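Local atomic coordinates of proline iminopeptidase (Streptomyces halstedii, PDB entry 3WMR), a protein that is an amidohydrolase of the alpha/beta hydrolase fold that interacts with polyketide substrates and probably releases N-terminal proline from peptides. Residues Thr34-Thr39 with Trp74-Asp80. Sequence-based numbering, arbitrary orientation.
Sequences TWYRVT and WPVVHYD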
loop_
_atom_site.group_PDB
_atom_site.type_symbol
_atom_site.label_atom_id
_atom_site.label_comp_id
_atom_site.label_asym_id
_atom_site.label_seq_id
_atom_site.Cartn_x
_atom_site.Cartn_y
_atom_site.Cartn_z
ATOM N N THR A 34 -0.778 13.703 12.237
ATOM C CA THR A 34 -0.556 12.970 10.984
ATOM C C THR A 34 0.359 13.790 10.090
ATOM O O THR A 34 0.039 14.932 9.778
ATOM C CB THR A 34 -1.874 12.732 10.218
ATOM O OG1 THR A 34 -2.764 11.948 11.014
ATOM C CG2 THR A 34 -1.624 12.017 8.888
ATOM N N TRP A 35 1.470 13.199 9.657
ATOM C CA TRP A 35 2.450 13.877 8.807
ATOM C C TRP A 35 2.139 13.703 7.328
ATOM O O TRP A 35 1.811 12.598 6.877
ATOM C CB TRP A 35 3.856 13.340 9.071
ATOM C CG TRP A 35 4.935 14.088 8.335
ATOM C CD1 TRP A 35 5.641 15.180 8.790
ATOM C CD2 TRP A 35 5.425 13.818 7.014
ATOM N NE1 TRP A 35 6.529 15.604 7.826
ATOM C CE2 TRP A 35 6.425 14.781 6.732
ATOM C CE3 TRP A 35 5.118 12.858 6.041
ATOM C CZ2 TRP A 35 7.114 14.810 5.514
ATOM C CZ3 TRP A 35 5.802 12.886 4.837
ATOM C CH2 TRP A 35 6.791 13.865 4.580
ATOM N N TYR A 36 2.298 14.789 6.570
ATOM C CA TYR A 36 1.985 14.817 5.136
ATOM C C TYR A 36 3.006 15.626 4.343
ATOM O O TYR A 36 3.831 16.357 4.895
ATOM C CB TYR A 36 0.594 15.431 4.909
ATOM C CG TYR A 36 0.605 16.938 5.085
ATOM C CD1 TYR A 36 0.441 17.507 6.344
ATOM C CD2 TYR A 36 0.826 17.789 4.002
ATOM C CE1 TYR A 36 0.483 18.879 6.525
ATOM C CE2 TYR A 36 0.870 19.164 4.172
ATOM C CZ TYR A 36 0.697 19.699 5.439
ATOM O OH TYR A 36 0.726 21.053 5.633
ATOM N N ARG A 37 2.891 15.528 3.030
ATOM C CA ARG A 37 3.711 16.297 2.103
ATOM C C ARG A 37 2.949 16.449 0.773
ATOM O O ARG A 37 2.397 15.468 0.253
ATOM C CB ARG A 37 5.049 15.566 1.926
ATOM C CG ARG A 37 5.653 15.610 0.539
ATOM C CD ARG A 37 6.250 14.276 0.134
ATOM N NE ARG A 37 7.691 14.362 -0.051
ATOM C CZ ARG A 37 8.307 14.806 -1.145
ATOM N NH1 ARG A 37 7.634 15.230 -2.206
ATOM N NH2 ARG A 37 9.628 14.820 -1.174
ATOM N N VAL A 38 2.918 17.665 0.228
ATOM C CA VAL A 38 2.327 17.921 -1.085
ATOM C C VAL A 38 3.424 18.228 -2.093
ATOM O O VAL A 38 4.365 18.992 -1.802
ATOM C CB VAL A 38 1.343 19.109 -1.056
ATOM C CG1 VAL A 38 0.727 19.318 -2.431
ATOM C CG2 VAL A 38 0.260 18.898 -0.002
ATOM N N THR A 39 3.318 17.623 -3.270
ATOM C CA THR A 39 4.170 17.989 -4.397
ATOM C C THR A 39 3.276 18.589 -5.476
ATOM O O THR A 39 2.199 18.052 -5.764
ATOM C CB THR A 39 4.945 16.781 -4.932
ATOM O OG1 THR A 39 5.514 16.066 -3.828
ATOM C CG2 THR A 39 6.051 17.232 -5.861
ATOM N N TRP A 74 -0.550 16.837 -12.112
ATOM C CA TRP A 74 -1.252 16.226 -10.977
ATOM C C TRP A 74 -0.559 16.553 -9.661
ATOM O O TRP A 74 0.603 16.176 -9.476
ATOM C CB TRP A 74 -1.336 14.707 -11.165
ATOM C CG TRP A 74 -2.111 14.381 -12.358
ATOM C CD1 TRP A 74 -1.630 14.209 -13.625
ATOM C CD2 TRP A 74 -3.532 14.245 -12.442
ATOM N NE1 TRP A 74 -2.660 13.979 -14.489
ATOM C CE2 TRP A 74 -3.842 13.986 -13.789
ATOM C CE3 TRP A 74 -4.574 14.319 -11.500
ATOM C CZ2 TRP A 74 -5.150 13.788 -14.238
ATOM C CZ3 TRP A 74 -5.892 14.123 -11.947
ATOM C CH2 TRP A 74 -6.163 13.856 -13.309
ATOM N N PRO A 75 -1.262 17.250 -8.745
ATOM C CA PRO A 75 -0.765 17.354 -7.376
ATOM C C PRO A 75 -0.726 15.987 -6.717
ATOM O O PRO A 75 -1.638 15.168 -6.924
ATOM C CB PRO A 75 -1.809 18.235 -6.659
ATOM C CG PRO A 75 -2.792 18.673 -7.683
ATOM C CD PRO A 75 -2.650 17.747 -8.856
ATOM N N VAL A 76 0.325 15.735 -5.939
ATOM C CA VAL A 76 0.496 14.455 -5.285
ATOM C C VAL A 76 0.680 14.641 -3.771
ATOM O O VAL A 76 1.560 15.401 -3.331
ATOM C CB VAL A 76 1.672 13.682 -5.900
ATOM C CG1 VAL A 76 1.884 12.360 -5.188
ATOM C CG2 VAL A 76 1.432 13.432 -7.387
ATOM N N VAL A 77 -0.161 13.953 -2.993
ATOM C CA VAL A 77 -0.124 14.001 -1.542
ATOM C C VAL A 77 0.397 12.683 -0.981
ATOM O O VAL A 77 -0.291 11.645 -1.063
ATOM C CB VAL A 77 -1.511 14.305 -0.939
ATOM C CG1 VAL A 77 -1.439 14.355 0.583
ATOM C CG2 VAL A 77 -2.061 15.617 -1.502
ATOM N N HIS A 78 1.635 12.717 -0.462
ATOM C CA HIS A 78 2.180 11.606 0.324
ATOM C C HIS A 78 1.858 11.850 1.785
ATOM O O HIS A 78 1.853 12.996 2.226
ATOM C CB HIS A 78 3.700 11.490 0.198
ATOM C CG HIS A 78 4.168 10.972 -1.123
ATOM N ND1 HIS A 78 4.259 11.768 -2.243
ATOM C CD2 HIS A 78 4.616 9.752 -1.493
ATOM C CE1 HIS A 78 4.720 11.054 -3.253
ATOM N NE2 HIS A 78 4.945 9.828 -2.824
ATOM N N TYR A 79 1.579 10.784 2.531
ATOM C CA TYR A 79 1.491 10.896 3.988
ATOM C C TYR A 79 1.844 9.609 4.740
ATOM O O TYR A 79 1.759 8.514 4.200
ATOM C CB TYR A 79 0.124 11.439 4.418
ATOM C CG TYR A 79 -1.011 10.437 4.558
ATOM C CD1 TYR A 79 -1.789 10.069 3.460
ATOM C CD2 TYR A 79 -1.359 9.910 5.810
ATOM C CE1 TYR A 79 -2.855 9.185 3.595
ATOM C CE2 TYR A 79 -2.423 9.021 5.950
ATOM C CZ TYR A 79 -3.168 8.660 4.838
ATOM O OH TYR A 79 -4.232 7.775 4.956
ATOM N N ASP A 80 2.261 9.774 5.992
ATOM C CA ASP A 80 2.564 8.657 6.876
ATOM C C ASP A 80 1.378 8.438 7.768
ATOM O O ASP A 80 0.956 9.337 8.480
ATOM C CB ASP A 80 3.762 8.953 7.769
ATOM C CG ASP A 80 5.063 8.973 7.016
ATOM O OD1 ASP A 80 5.154 8.399 5.908
ATOM O OD2 ASP A 80 5.999 9.572 7.557
HETATM O O HOH W 1 4.033 14.614 -2.120
#
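V76 O accepts two hydrogen bonds: T39 N reaches it at 2.8 Å, in the carbonyl plane with 169° at the hydrogen, and a water donates to it at 2.9 Å. This joins strand 32-39 to strand 76-80 in the antiparallel part of the alpha/beta hydrolase sheet; beyond 76-80, strand 49-52 runs parallel. The segment axes approach to 4.6 Å, their directions 159° apart, and V76 N returns a bond to T39 O, so T39 and V76 form an antiparallel hydrogen-bonded pair. The same water also donates to R37 O and pairs with T39 OG1 (2.7 Å) and H78 ND1 (2.9 Å), so four groups hold it on the face carrying R37, T39 and H78. It meets the imidazole in plane at the ring edge, while L63 O takes H78 NE2, fixing the ring from both nitrogens. R37 runs alongside H78, its CD 3.8 Å from H78 CB, and its bent chain brings NH1 back for a weak bond to T39 OG1. On the other face Y36 and Y79 form a non-hydrogen-bonded pair whose rings lead apart, leaving the CB atoms 4.0 Å from each other. Y79 CD2 instead meets T34 CG2 at 3.7 Å.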